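Local structure of MmeI (Methylophilus methylotrophus, 5HR4) at residues A[461-466]-A[516-520]; A[510-515]-A[545-550]; A[578-582]-A[805-809]. The protein binds DNA as a Type IIL restriction-modification enzyme and probably transfers a methyl group from S-adenosyl-L-methionine to N6 of an adenine in DNA. The contacts are given in a common frame with arbitrary orientation. Numbering follows the deposited sequence.

Contact 1 of 3, residues A[461-466]-A[516-520]. With SFG (sinefungin), chain H.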
loop_
_atom_site.group_PDB
_atom_site.type_symbol
_atom_site.label_atom_id
_atom_site.label_comp_id
_atom_site.label_asym_id
_atom_site.label_seq_id
_atom_site.Cartn_x
_atom_site.Cartn_y
_atom_site.Cartn_z
ATOM N N ALA A 461 16.007 5.427 4.850
ATOM C CA ALA A 461 16.148 4.170 5.576
ATOM C C ALA A 461 16.792 3.061 4.756
ATOM O O ALA A 461 17.219 2.050 5.331
ATOM C CB ALA A 461 14.784 3.697 6.053
ATOM N N LEU A 462 16.850 3.203 3.433
ATOM C CA LEU A 462 17.452 2.166 2.608
ATOM C C LEU A 462 18.952 2.365 2.425
ATOM O O LEU A 462 19.653 1.397 2.096
ATOM C CB LEU A 462 16.752 2.106 1.243
ATOM C CG LEU A 462 15.233 1.822 1.246
ATOM C CD1 LEU A 462 14.723 1.549 -0.144
ATOM C CD2 LEU A 462 14.873 0.667 2.140
ATOM N N GLN A 463 19.464 3.580 2.673
ATOM C CA GLN A 463 20.868 3.905 2.456
ATOM C C GLN A 463 21.711 3.895 3.725
ATOM O O GLN A 463 22.935 3.937 3.621
ATOM C CB GLN A 463 21.003 5.282 1.784
ATOM C CG GLN A 463 20.610 5.312 0.321
ATOM C CD GLN A 463 20.708 6.704 -0.294
ATOM O OE1 GLN A 463 21.156 7.649 0.354
ATOM N NE2 GLN A 463 20.283 6.832 -1.553
ATOM N N ILE A 464 21.109 3.839 4.908
ATOM C CA ILE A 464 21.845 3.939 6.163
ATOM C C ILE A 464 21.862 2.589 6.886
ATOM O O ILE A 464 21.141 1.651 6.541
ATOM C CB ILE A 464 21.259 5.023 7.086
ATOM C CG1 ILE A 464 19.808 4.688 7.441
ATOM C CG2 ILE A 464 21.361 6.389 6.458
ATOM C CD1 ILE A 464 19.238 5.641 8.456
ATOM N N ASP A 465 22.671 2.520 7.934
ATOM C CA ASP A 465 22.666 1.384 8.846
ATOM C C ASP A 465 21.682 1.675 9.982
ATOM O O ASP A 465 21.890 2.621 10.754
ATOM C CB ASP A 465 24.080 1.140 9.382
ATOM C CG ASP A 465 24.199 -0.143 10.187
ATOM O OD1 ASP A 465 23.254 -0.962 10.192
ATOM O OD2 ASP A 465 25.261 -0.343 10.805
ATOM N N TRP A 466 20.617 0.863 10.091
ATOM C CA TRP A 466 19.614 1.113 11.129
ATOM C C TRP A 466 20.227 1.208 12.527
ATOM O O TRP A 466 19.725 1.962 13.368
ATOM C CB TRP A 466 18.508 0.041 11.085
ATOM C CG TRP A 466 17.617 0.205 9.869
ATOM C CD1 TRP A 466 17.705 1.191 8.932
ATOM C CD2 TRP A 466 16.521 -0.628 9.465
ATOM N NE1 TRP A 466 16.751 1.027 7.966
ATOM C CE2 TRP A 466 16.008 -0.085 8.265
ATOM C CE3 TRP A 466 15.920 -1.770 9.998
ATOM C CZ2 TRP A 466 14.924 -0.653 7.584
ATOM C CZ3 TRP A 466 14.842 -2.331 9.324
ATOM C CH2 TRP A 466 14.357 -1.771 8.134
ATOM N N ALA A 516 11.977 -3.700 -0.480
ATOM C CA ALA A 516 13.289 -3.323 0.052
ATOM C C ALA A 516 13.368 -3.342 1.583
ATOM O O ALA A 516 14.407 -3.699 2.146
ATOM C CB ALA A 516 13.666 -1.942 -0.464
ATOM N N TRP A 517 12.311 -2.936 2.285
ATOM C CA TRP A 517 12.424 -2.911 3.746
ATOM C C TRP A 517 12.526 -4.304 4.364
ATOM O O TRP A 517 12.980 -4.419 5.504
ATOM C CB TRP A 517 11.248 -2.166 4.392
ATOM C CG TRP A 517 11.424 -0.682 4.406
ATOM C CD1 TRP A 517 11.616 0.113 5.493
ATOM C CD2 TRP A 517 11.437 0.183 3.270
ATOM N NE1 TRP A 517 11.744 1.425 5.104
ATOM C CE2 TRP A 517 11.635 1.493 3.743
ATOM C CE3 TRP A 517 11.291 -0.023 1.898
ATOM C CZ2 TRP A 517 11.689 2.594 2.893
ATOM C CZ3 TRP A 517 11.351 1.071 1.048
ATOM C CH2 TRP A 517 11.550 2.364 1.549
ATOM N N TYR A 518 12.124 -5.359 3.643
ATOM C CA TYR A 518 12.155 -6.697 4.232
ATOM C C TYR A 518 13.572 -7.236 4.401
ATOM O O TYR A 518 13.895 -7.724 5.501
ATOM C CB TYR A 518 11.283 -7.649 3.409
ATOM C CG TYR A 518 9.800 -7.462 3.614
ATOM C CD1 TYR A 518 9.129 -6.380 3.052
ATOM C CD2 TYR A 518 9.064 -8.384 4.348
ATOM C CE1 TYR A 518 7.784 -6.207 3.225
ATOM C CE2 TYR A 518 7.704 -8.226 4.532
ATOM C CZ TYR A 518 7.072 -7.134 3.971
ATOM O OH TYR A 518 5.725 -6.972 4.148
ATOM N N PRO A 519 14.448 -7.216 3.391
ATOM C CA PRO A 519 15.828 -7.662 3.635
ATOM C C PRO A 519 16.561 -6.780 4.623
ATOM O O PRO A 519 17.386 -7.287 5.393
ATOM C CB PRO A 519 16.474 -7.594 2.244
ATOM C CG PRO A 519 15.344 -7.649 1.305
ATOM C CD PRO A 519 14.239 -6.903 1.971
ATOM N N LYS A 520 16.294 -5.469 4.611
ATOM C CA LYS A 520 16.856 -4.578 5.622
ATOM C C LYS A 520 16.542 -5.092 7.015
ATOM O O LYS A 520 17.447 -5.474 7.764
ATOM C CB LYS A 520 16.323 -3.156 5.429
ATOM C CG LYS A 520 17.193 -2.317 4.542
ATOM C CD LYS A 520 18.559 -2.120 5.172
ATOM C CE LYS A 520 19.175 -0.787 4.800
ATOM N NZ LYS A 520 20.546 -0.640 5.386
HETATM N N SFG H . 2.913 5.224 8.585
HETATM C CA SFG H . 2.968 6.648 8.331
HETATM C C SFG H . 1.732 7.261 8.962
HETATM O O SFG H . 0.918 6.508 9.540
HETATM O OXT SFG H . 1.520 8.497 8.921
HETATM C CB SFG H . 2.980 6.918 6.830
HETATM C CG SFG H . 4.138 6.141 6.223
HETATM C CD SFG H . 3.951 6.216 4.725
HETATM N NE SFG H . 2.982 5.198 4.371
HETATM C "C5'" SFG H . 5.276 6.011 3.972
HETATM C "C4'" SFG H . 6.421 6.990 4.403
HETATM O "O4'" SFG H . 7.560 6.515 3.988
HETATM C "C3'" SFG H . 6.341 8.379 3.745
HETATM O "O3'" SFG H . 6.089 9.279 4.725
HETATM C "C2'" SFG H . 7.721 8.618 3.064
HETATM O "O2'" SFG H . 8.223 10.001 3.300
HETATM C "C1'" SFG H . 8.507 7.777 3.656
HETATM N N9 SFG H . 9.529 7.248 2.808
HETATM C C8 SFG H . 9.448 6.921 1.521
HETATM N N7 SFG H . 10.624 6.418 1.141
HETATM C C5 SFG H . 11.429 6.429 2.203
HETATM C C6 SFG H . 12.737 6.034 2.346
HETATM N N6 SFG H . 13.690 5.465 1.426
HETATM N N1 SFG H . 13.356 6.138 3.516
HETATM C C2 SFG H . 12.678 6.641 4.576
HETATM N N3 SFG H . 11.386 7.036 4.433
HETATM C C4 SFG H . 10.758 6.930 3.240
#

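Contact 2 of 3, residues A[510-515]-A[545-550]. With nucleotides of chain B.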
loop_
_atom_site.group_PDB
_atom_site.type_symbol
_atom_site.label_atom_id
_atom_site.label_comp_id
_atom_site.label_asym_id
_atom_site.label_seq_id
_atom_site.Cartn_x
_atom_site.Cartn_y
_atom_site.Cartn_z
ATOM N N ASP A 510 12.334 -6.024 -10.701
ATOM C CA ASP A 510 10.895 -6.300 -10.785
ATOM C C ASP A 510 10.179 -6.279 -9.422
ATOM O O ASP A 510 9.020 -6.761 -9.388
ATOM C CB ASP A 510 10.652 -7.660 -11.430
ATOM C CG ASP A 510 10.905 -7.656 -12.915
ATOM O OD1 ASP A 510 10.862 -6.564 -13.510
ATOM O OD2 ASP A 510 11.142 -8.743 -13.481
ATOM N N LEU A 511 10.763 -5.793 -8.329
ATOM C CA LEU A 511 10.064 -5.770 -7.056
ATOM C C LEU A 511 9.434 -4.408 -6.816
ATOM O O LEU A 511 9.892 -3.389 -7.330
ATOM C CB LEU A 511 11.016 -6.110 -5.903
ATOM C CG LEU A 511 11.357 -7.597 -5.841
ATOM C CD1 LEU A 511 12.474 -7.878 -4.861
ATOM C CD2 LEU A 511 10.101 -8.342 -5.475
ATOM N N ASP A 512 8.366 -4.401 -6.031
ATOM C CA ASP A 512 7.864 -3.140 -5.517
ATOM C C ASP A 512 8.923 -2.541 -4.602
ATOM O O ASP A 512 9.730 -3.260 -4.001
ATOM C CB ASP A 512 6.540 -3.346 -4.761
ATOM C CG ASP A 512 5.720 -2.047 -4.620
ATOM O OD1 ASP A 512 6.125 -1.171 -3.815
ATOM O OD2 ASP A 512 4.664 -1.904 -5.300
ATOM N N LEU A 513 8.947 -1.209 -4.524
ATOM C CA LEU A 513 9.872 -0.563 -3.604
ATOM C C LEU A 513 9.692 -1.082 -2.179
ATOM O O LEU A 513 10.673 -1.207 -1.433
ATOM C CB LEU A 513 9.697 0.956 -3.643
ATOM C CG LEU A 513 10.746 1.724 -2.823
ATOM C CD1 LEU A 513 12.152 1.229 -3.135
ATOM C CD2 LEU A 513 10.631 3.207 -3.045
ATOM N N VAL A 514 8.449 -1.391 -1.777
ATOM C CA VAL A 514 8.214 -1.776 -0.384
ATOM C C VAL A 514 8.996 -3.035 -0.030
ATOM O O VAL A 514 9.397 -3.221 1.130
ATOM C CB VAL A 514 6.707 -1.957 -0.096
ATOM C CG1 VAL A 514 6.123 -3.106 -0.884
ATOM C CG2 VAL A 514 6.466 -2.165 1.405
ATOM N N ALA A 515 9.254 -3.903 -1.016
ATOM C CA ALA A 515 10.004 -5.122 -0.737
ATOM C C ALA A 515 11.345 -4.814 -0.093
ATOM O O ALA A 515 11.779 -5.539 0.799
ATOM C CB ALA A 515 10.193 -5.930 -2.013
ATOM N N GLU A 545 4.661 -12.341 -10.095
ATOM C CA GLU A 545 6.086 -12.335 -10.435
ATOM C C GLU A 545 6.990 -11.968 -9.267
ATOM O O GLU A 545 8.198 -12.216 -9.338
ATOM C CB GLU A 545 6.356 -11.367 -11.593
ATOM C CG GLU A 545 6.669 -9.924 -11.185
ATOM C CD GLU A 545 6.826 -8.974 -12.391
ATOM O OE1 GLU A 545 7.215 -9.437 -13.494
ATOM O OE2 GLU A 545 6.557 -7.757 -12.237
ATOM N N GLN A 546 6.446 -11.387 -8.206
ATOM C CA GLN A 546 7.277 -10.930 -7.104
ATOM C C GLN A 546 7.548 -12.011 -6.065
ATOM O O GLN A 546 8.570 -11.926 -5.363
ATOM C CB GLN A 546 6.631 -9.716 -6.429
ATOM C CG GLN A 546 5.985 -8.728 -7.399
ATOM C CD GLN A 546 6.009 -7.304 -6.887
ATOM O OE1 GLN A 546 6.929 -6.896 -6.178
ATOM N NE2 GLN A 546 5.000 -6.530 -7.259
ATOM N N VAL A 547 6.683 -13.033 -5.970
ATOM C CA VAL A 547 6.826 -14.051 -4.929
ATOM C C VAL A 547 8.111 -14.842 -5.119
ATOM O O VAL A 547 8.775 -15.224 -4.149
ATOM C CB VAL A 547 5.595 -14.973 -4.916
ATOM C CG1 VAL A 547 5.607 -15.888 -3.687
ATOM C CG2 VAL A 547 4.348 -14.152 -4.953
ATOM N N SER A 548 8.482 -15.105 -6.369
ATOM C CA SER A 548 9.740 -15.782 -6.649
ATOM C C SER A 548 10.952 -14.905 -6.361
ATOM O O SER A 548 12.042 -15.443 -6.148
ATOM C CB SER A 548 9.790 -16.229 -8.114
ATOM O OG SER A 548 8.571 -16.841 -8.533
ATOM N N LEU A 549 10.814 -13.577 -6.374
ATOM C CA LEU A 549 11.996 -12.728 -6.260
ATOM C C LEU A 549 12.261 -12.251 -4.851
ATOM O O LEU A 549 13.383 -11.823 -4.575
ATOM C CB LEU A 549 11.891 -11.498 -7.169
ATOM C CG LEU A 549 11.543 -11.777 -8.634
ATOM C CD1 LEU A 549 11.323 -10.473 -9.353
ATOM C CD2 LEU A 549 12.585 -12.650 -9.342
ATOM N N LEU A 550 11.276 -12.313 -3.956
ATOM C CA LEU A 550 11.447 -11.792 -2.603
ATOM C C LEU A 550 11.593 -12.872 -1.548
ATOM O O LEU A 550 12.408 -12.734 -0.633
ATOM C CB LEU A 550 10.266 -10.894 -2.219
ATOM C CG LEU A 550 10.336 -10.341 -0.794
ATOM C CD1 LEU A 550 11.657 -9.628 -0.575
ATOM C CD2 LEU A 550 9.204 -9.388 -0.546
ATOM P P DC B 4 5.990 -11.828 -18.299
ATOM O OP1 DC B 4 7.337 -12.448 -18.299
ATOM O OP2 DC B 4 4.789 -12.635 -18.626
ATOM O "O5'" DC B 4 5.783 -11.219 -16.865
ATOM C "C5'" DC B 4 4.498 -11.247 -16.252
ATOM C "C4'" DC B 4 4.421 -10.097 -15.289
ATOM O "O4'" DC B 4 4.667 -8.873 -16.017
ATOM C "C3'" DC B 4 3.117 -9.925 -14.530
ATOM O "O3'" DC B 4 3.435 -9.749 -13.139
ATOM C "C2'" DC B 4 2.485 -8.668 -15.164
ATOM C "C1'" DC B 4 3.675 -7.918 -15.743
ATOM N N1 DC B 4 3.395 -7.186 -17.040
ATOM C C2 DC B 4 4.139 -6.040 -17.352
ATOM O O2 DC B 4 4.986 -5.639 -16.548
ATOM N N3 DC B 4 3.909 -5.398 -18.530
ATOM C C4 DC B 4 2.994 -5.865 -19.373
ATOM N N4 DC B 4 2.794 -5.187 -20.501
ATOM C C5 DC B 4 2.220 -7.032 -19.079
ATOM C C6 DC B 4 2.458 -7.663 -17.918
ATOM P P DC B 5 2.309 -9.536 -12.009
ATOM O OP1 DC B 5 2.840 -10.115 -10.749
ATOM O OP2 DC B 5 0.981 -9.877 -12.547
ATOM O "O5'" DC B 5 2.268 -7.959 -11.822
ATOM C "C5'" DC B 5 3.419 -7.264 -11.450
ATOM C "C4'" DC B 5 3.268 -5.827 -11.869
ATOM O "O4'" DC B 5 3.138 -5.755 -13.291
ATOM C "C3'" DC B 5 1.998 -5.169 -11.385
ATOM O "O3'" DC B 5 2.183 -4.718 -10.075
ATOM C "C2'" DC B 5 1.821 -4.007 -12.374
ATOM C "C1'" DC B 5 2.611 -4.484 -13.601
ATOM N N1 DC B 5 1.823 -4.614 -14.819
ATOM C C2 DC B 5 2.097 -3.767 -15.894
ATOM O O2 DC B 5 2.967 -2.907 -15.761
ATOM N N3 DC B 5 1.387 -3.900 -17.038
ATOM C C4 DC B 5 0.444 -4.849 -17.121
ATOM N N4 DC B 5 -0.242 -4.963 -18.269
ATOM C C5 DC B 5 0.163 -5.725 -16.027
ATOM C C6 DC B 5 0.879 -5.577 -14.913
#

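Contact 3 of 3, residues A[578-582]-A[805-809]. With nucleotides of chain B; nucleotides of chain C.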
loop_
_atom_site.group_PDB
_atom_site.type_symbol
_atom_site.label_atom_id
_atom_site.label_comp_id
_atom_site.label_asym_id
_atom_site.label_seq_id
_atom_site.Cartn_x
_atom_site.Cartn_y
_atom_site.Cartn_z
ATOM N N ALA A 578 -5.897 6.750 -1.365
ATOM C CA ALA A 578 -5.274 5.948 -2.410
ATOM C C ALA A 578 -6.100 4.697 -2.696
ATOM O O ALA A 578 -6.878 4.228 -1.869
ATOM C CB ALA A 578 -3.845 5.557 -2.027
ATOM N N ALA A 579 -5.930 4.172 -3.902
ATOM C CA ALA A 579 -6.656 3.001 -4.384
ATOM C C ALA A 579 -5.652 1.864 -4.510
ATOM O O ALA A 579 -4.992 1.705 -5.534
ATOM C CB ALA A 579 -7.323 3.288 -5.701
ATOM N N VAL A 580 -5.527 1.085 -3.447
ATOM C CA VAL A 580 -4.593 -0.029 -3.400
ATOM C C VAL A 580 -5.167 -1.036 -2.410
ATOM O O VAL A 580 -5.952 -0.680 -1.525
ATOM C CB VAL A 580 -3.166 0.466 -3.019
ATOM C CG1 VAL A 580 -3.189 1.242 -1.720
ATOM C CG2 VAL A 580 -2.139 -0.669 -2.973
ATOM N N HIS A 581 -4.818 -2.308 -2.606
ATOM C CA HIS A 581 -5.197 -3.399 -1.725
ATOM C C HIS A 581 -3.959 -3.862 -0.963
ATOM O O HIS A 581 -2.868 -3.925 -1.536
ATOM C CB HIS A 581 -5.811 -4.558 -2.528
ATOM C CG HIS A 581 -7.235 -4.325 -2.945
ATOM N ND1 HIS A 581 -8.037 -5.329 -3.450
ATOM C CD2 HIS A 581 -8.002 -3.207 -2.914
ATOM C CE1 HIS A 581 -9.239 -4.837 -3.707
ATOM N NE2 HIS A 581 -9.243 -3.551 -3.394
ATOM N N CYS A 582 -4.134 -4.220 0.315
ATOM C CA CYS A 582 -3.025 -4.379 1.250
ATOM C C CYS A 582 -2.958 -5.761 1.886
ATOM O O CYS A 582 -3.910 -6.544 1.855
ATOM C CB CYS A 582 -3.114 -3.354 2.374
ATOM S SG CYS A 582 -2.862 -1.740 1.740
ATOM N N LEU A 805 -4.408 -7.139 -10.095
ATOM C CA LEU A 805 -4.530 -5.683 -10.131
ATOM C C LEU A 805 -5.516 -5.278 -9.042
ATOM O O LEU A 805 -6.725 -5.480 -9.202
ATOM C CB LEU A 805 -5.018 -5.211 -11.498
ATOM C CG LEU A 805 -4.816 -3.743 -11.896
ATOM C CD1 LEU A 805 -5.407 -3.517 -13.285
ATOM C CD2 LEU A 805 -5.417 -2.760 -10.912
ATOM N N GLU A 806 -5.016 -4.634 -7.978
ATOM C CA GLU A 806 -5.708 -4.624 -6.693
ATOM C C GLU A 806 -6.071 -6.074 -6.416
ATOM O O GLU A 806 -5.261 -6.829 -5.873
ATOM C CB GLU A 806 -6.957 -3.720 -6.679
ATOM C CG GLU A 806 -6.705 -2.244 -6.304
ATOM C CD GLU A 806 -7.988 -1.415 -6.026
ATOM O OE1 GLU A 806 -9.075 -1.728 -6.585
ATOM O OE2 GLU A 806 -7.890 -0.426 -5.246
ATOM N N SER A 807 -7.250 -6.500 -6.858
ATOM C CA SER A 807 -7.700 -7.860 -6.631
ATOM C C SER A 807 -8.267 -8.546 -7.866
ATOM O O SER A 807 -8.538 -9.750 -7.797
ATOM C CB SER A 807 -8.745 -7.888 -5.500
ATOM O OG SER A 807 -8.119 -7.905 -4.208
ATOM N N ARG A 808 -8.452 -7.840 -8.991
ATOM C CA ARG A 808 -8.948 -8.522 -10.182
ATOM C C ARG A 808 -7.941 -9.570 -10.629
ATOM O O ARG A 808 -6.736 -9.432 -10.415
ATOM C CB ARG A 808 -9.214 -7.554 -11.335
ATOM C CG ARG A 808 -9.455 -6.165 -10.937
ATOM C CD ARG A 808 -10.857 -5.878 -10.558
ATOM N NE ARG A 808 -10.812 -4.677 -9.742
ATOM C CZ ARG A 808 -10.598 -4.695 -8.432
ATOM N NH1 ARG A 808 -10.457 -5.864 -7.812
ATOM N NH2 ARG A 808 -10.547 -3.556 -7.743
ATOM N N TYR A 809 -8.448 -10.652 -11.222
ATOM C CA TYR A 809 -7.558 -11.612 -11.845
ATOM C C TYR A 809 -6.646 -10.868 -12.811
ATOM O O TYR A 809 -7.076 -9.935 -13.491
ATOM C CB TYR A 809 -8.355 -12.686 -12.589
ATOM C CG TYR A 809 -9.385 -13.413 -11.770
ATOM C CD1 TYR A 809 -9.205 -13.606 -10.404
ATOM C CD2 TYR A 809 -10.547 -13.907 -12.357
ATOM C CE1 TYR A 809 -10.144 -14.260 -9.640
ATOM C CE2 TYR A 809 -11.494 -14.571 -11.602
ATOM C CZ TYR A 809 -11.289 -14.751 -10.234
ATOM O OH TYR A 809 -12.225 -15.414 -9.463
ATOM P P DC B 8 -2.913 5.444 -6.244
ATOM O OP1 DC B 8 -2.034 6.603 -6.461
ATOM O OP2 DC B 8 -4.178 5.672 -5.513
ATOM O "O5'" DC B 8 -3.269 4.753 -7.639
ATOM C "C5'" DC B 8 -2.391 3.800 -8.228
ATOM C "C4'" DC B 8 -2.650 3.712 -9.720
ATOM O "O4'" DC B 8 -3.406 2.502 -10.035
ATOM C "C3'" DC B 8 -3.454 4.872 -10.296
ATOM O "O3'" DC B 8 -2.971 5.165 -11.605
ATOM C "C2'" DC B 8 -4.874 4.301 -10.330
ATOM C "C1'" DC B 8 -4.601 2.843 -10.704
ATOM N N1 DC B 8 -5.671 1.876 -10.258
ATOM C C2 DC B 8 -6.419 1.154 -11.204
ATOM O O2 DC B 8 -6.202 1.319 -12.398
ATOM N N3 DC B 8 -7.362 0.289 -10.777
ATOM C C4 DC B 8 -7.573 0.125 -9.470
ATOM N N4 DC B 8 -8.508 -0.743 -9.096
ATOM C C5 DC B 8 -6.822 0.843 -8.487
ATOM C C6 DC B 8 -5.891 1.697 -8.922
ATOM P P DG C 6 -14.345 -6.536 -16.629
ATOM O OP1 DG C 6 -15.544 -6.081 -17.370
ATOM O OP2 DG C 6 -14.247 -7.936 -16.123
ATOM O "O5'" DG C 6 -12.946 -6.266 -17.390
ATOM C "C5'" DG C 6 -12.902 -5.657 -18.632
ATOM C "C4'" DG C 6 -11.875 -4.533 -18.661
ATOM O "O4'" DG C 6 -11.838 -3.817 -17.415
ATOM C "C3'" DG C 6 -10.434 -4.916 -18.988
ATOM O "O3'" DG C 6 -10.016 -4.023 -19.954
ATOM C "C2'" DG C 6 -9.688 -4.672 -17.686
ATOM C "C1'" DG C 6 -10.497 -3.538 -17.076
ATOM N N9 DG C 6 -10.450 -3.518 -15.628
ATOM C C8 DG C 6 -11.151 -4.355 -14.793
ATOM N N7 DG C 6 -10.948 -4.116 -13.537
ATOM C C5 DG C 6 -10.058 -3.049 -13.528
ATOM C C6 DG C 6 -9.491 -2.358 -12.440
ATOM O O6 DG C 6 -9.660 -2.564 -11.238
ATOM N N1 DG C 6 -8.641 -1.343 -12.854
ATOM C C2 DG C 6 -8.377 -1.023 -14.164
ATOM N N2 DG C 6 -7.533 -0.001 -14.360
ATOM N N3 DG C 6 -8.910 -1.663 -15.206
ATOM C C4 DG C 6 -9.736 -2.667 -14.811
ATOM P P DA B 7 1.507 2.383 -8.101
ATOM O OP1 DA B 7 1.699 3.832 -8.386
ATOM O OP2 DA B 7 2.681 1.552 -7.739
ATOM O "O5'" DA B 7 0.349 2.245 -7.029
ATOM C "C5'" DA B 7 0.608 2.099 -5.692
ATOM C "C4'" DA B 7 -0.572 2.656 -4.960
ATOM O "O4'" DA B 7 -0.386 2.527 -3.552
ATOM C "C3'" DA B 7 -0.852 4.124 -5.233
ATOM O "O3'" DA B 7 -2.240 4.264 -5.381
ATOM C "C2'" DA B 7 -0.332 4.824 -3.975
ATOM C "C1'" DA B 7 -0.571 3.768 -2.910
ATOM N N9 DA B 7 0.384 3.761 -1.810
ATOM C C8 DA B 7 1.727 3.921 -1.899
ATOM N N7 DA B 7 2.346 3.784 -0.765
ATOM C C5 DA B 7 1.337 3.482 0.136
ATOM C C6 DA B 7 1.341 3.204 1.529
ATOM N N6 DA B 7 2.445 3.205 2.281
ATOM N N1 DA B 7 0.160 2.940 2.119
ATOM C C2 DA B 7 -0.941 2.946 1.371
ATOM N N3 DA B 7 -1.064 3.181 0.059
ATOM C C4 DA B 7 0.126 3.446 -0.498
#

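Contact 1 of 3, residues A[461-466]-A[516-520]
Leu-462 sets its CD2 methyl on the face of Trp-517: CD2 sits 3.5 Å from the centroid of the indole six-membered ring and almost exactly on the ring normal, a CH-pi contact. The other methyl, CD1, reaches Trp-517 CZ3 at 3.6 Å and Ala-516 CB at 3.7 Å, so a branched leucine fills the angle between a wide ring and a small alanine. This packing forms one wall of the cofactor pocket in the Rossmann-like methyltransferase fold, joining the loop after strand 455-458 to helix 517-524. The adenine of sinefungin is held from both segments. Trp-517 CZ2 approaches SFG C6 at 3.6 Å near the plane of the indole, while the backbone Ala-461 N donates to SFG N1 over 3.1 Å. The donor is the main chain, so the side chain is not needed for this bond; the small CB of Ala-461 fits 3.9 Å from Trp-517 NE1.

Further out, Trp-466 is a second large apolar filler, with CZ2 at 4.0 Å from Trp-517 CD1 and 3.6 Å from Lys-520 CB. Its polar edge is also satisfied, as NE1 donates to Ala-461 O at 2.9 Å and ties the loop back on itself; Trp-517 NE1 instead bonds to Pro-362 O. Lys-520 suits the margin because its long aliphatic chain runs across the turn, its CE 3.5 Å from both Ala-461 O and Leu-462 O. At its tip, Lys-520 NZ donates a short hydrogen bond of 2.6 Å to Ile-464 O.

Contact 2 of 3, residues A[510-515]-A[545-550]
The loop 510-515 is extended at Leu-511 and Asp-512, then takes helical angles at 513-515 without the regular bonds, while 545-550 lie near the beginning of helix 544-556. The two backbones come closest near Leu-511 and Gln-546, whose CA atoms are 5.9 Å apart, and separate to 7.1 Å between the CA atoms of Ala-515 and Leu-550. At the bend, Asp-512 OD1 accepts from Val-514 N at 3.1 Å, an Asx turn; the same oxygen also bonds to Val-485 N. Aspartate suits this place because its short side chain can fold back onto the backbone just ahead.

Gln-546 bridges the segments: its OE1 accepts from Asp-512 N at 2.9 Å, so a side chain satisfies a loop amide. Beside this bond the packing is apolar. Leu-511 CD2 fits against Leu-549 CB at 4.0 Å and Leu-550 CB at 4.1 Å, and Ala-515 CB meets Leu-550 CD2 at 3.9 Å, with Phe-502 of helix 492-502 against this group. At the opposite end, Asp-510 CB touches Leu-549 CD1 at 3.6 Å, but Asp-510 OD2 and Glu-545 OE1 bring like charges within 4.0 Å. Lysines offset this crowding, since Glu-545 forms salt bridges with Lys-487 and Lys-629.

Glu-545 also faces the DNA: its backbone N donates to OP1 of DC5 of chain B at 2.9 Å. A phosphate held by a main-chain amide at the amino end of a helix is a classic anion site, here on the DNA-binding side of the methyltransferase domain.

Contact 3 of 3, residues A[578-582]-A[805-809]
His-581 lays one imidazole face over the side chain of Glu-806, whose CB lies 3.7 Å from the ring centroid in a CH-pi contact. At the ring edge, His-581 ND1 and Ser-807 OG share a 2.7 Å hydrogen bond; a small hydroxyl-bearing residue fits this tight space. Glu-806 and Ser-807 form the two-residue turn of a beta-hairpin, closed by Arg-808 N to Leu-805 O at 2.9 Å, which brings the target recognition domain onto the methyltransferase sheet. The hairpin reads the major-groove edge of a C-G pair: Glu-806 OE1 accepts from N4 of DC8 of chain B at 2.8 Å, and Arg-808 NE donates to O6 of DG6 of chain C at 2.8 Å. Glu-806 OE1 also pairs with Arg-808 NH2 at 2.6 Å. Before strand 581-588, Ala-579 N holds OP2 of DC8 at 2.8 Å, and Val-580 CG1 packs 3.4 Å from N3 of DA7 of chain B, whose N6 lies 2.9 Å from NE of sinefungin, consistent with a flipped-out target adenine.

Contacts 1 and 2 are buried and belong to the methyltransferase domain. Their segments alternate along the chain: 510-515 leads straight into 516-520, and the two contacts meet where Leu-462 CD1 lies 4.0 Å from Leu-513 CD1. Contact 3 is only partly buried and spans 222 intervening residues to join two domains, without touching the others. Chemistry follows position. Beside the adenine end of sinefungin, aromatic and aliphatic packing dominates contact 1; contact 2 combines leucine packing with a charged end at a DNA phosphate; contact 3 is mainly polar and meets both a phosphate and base edges.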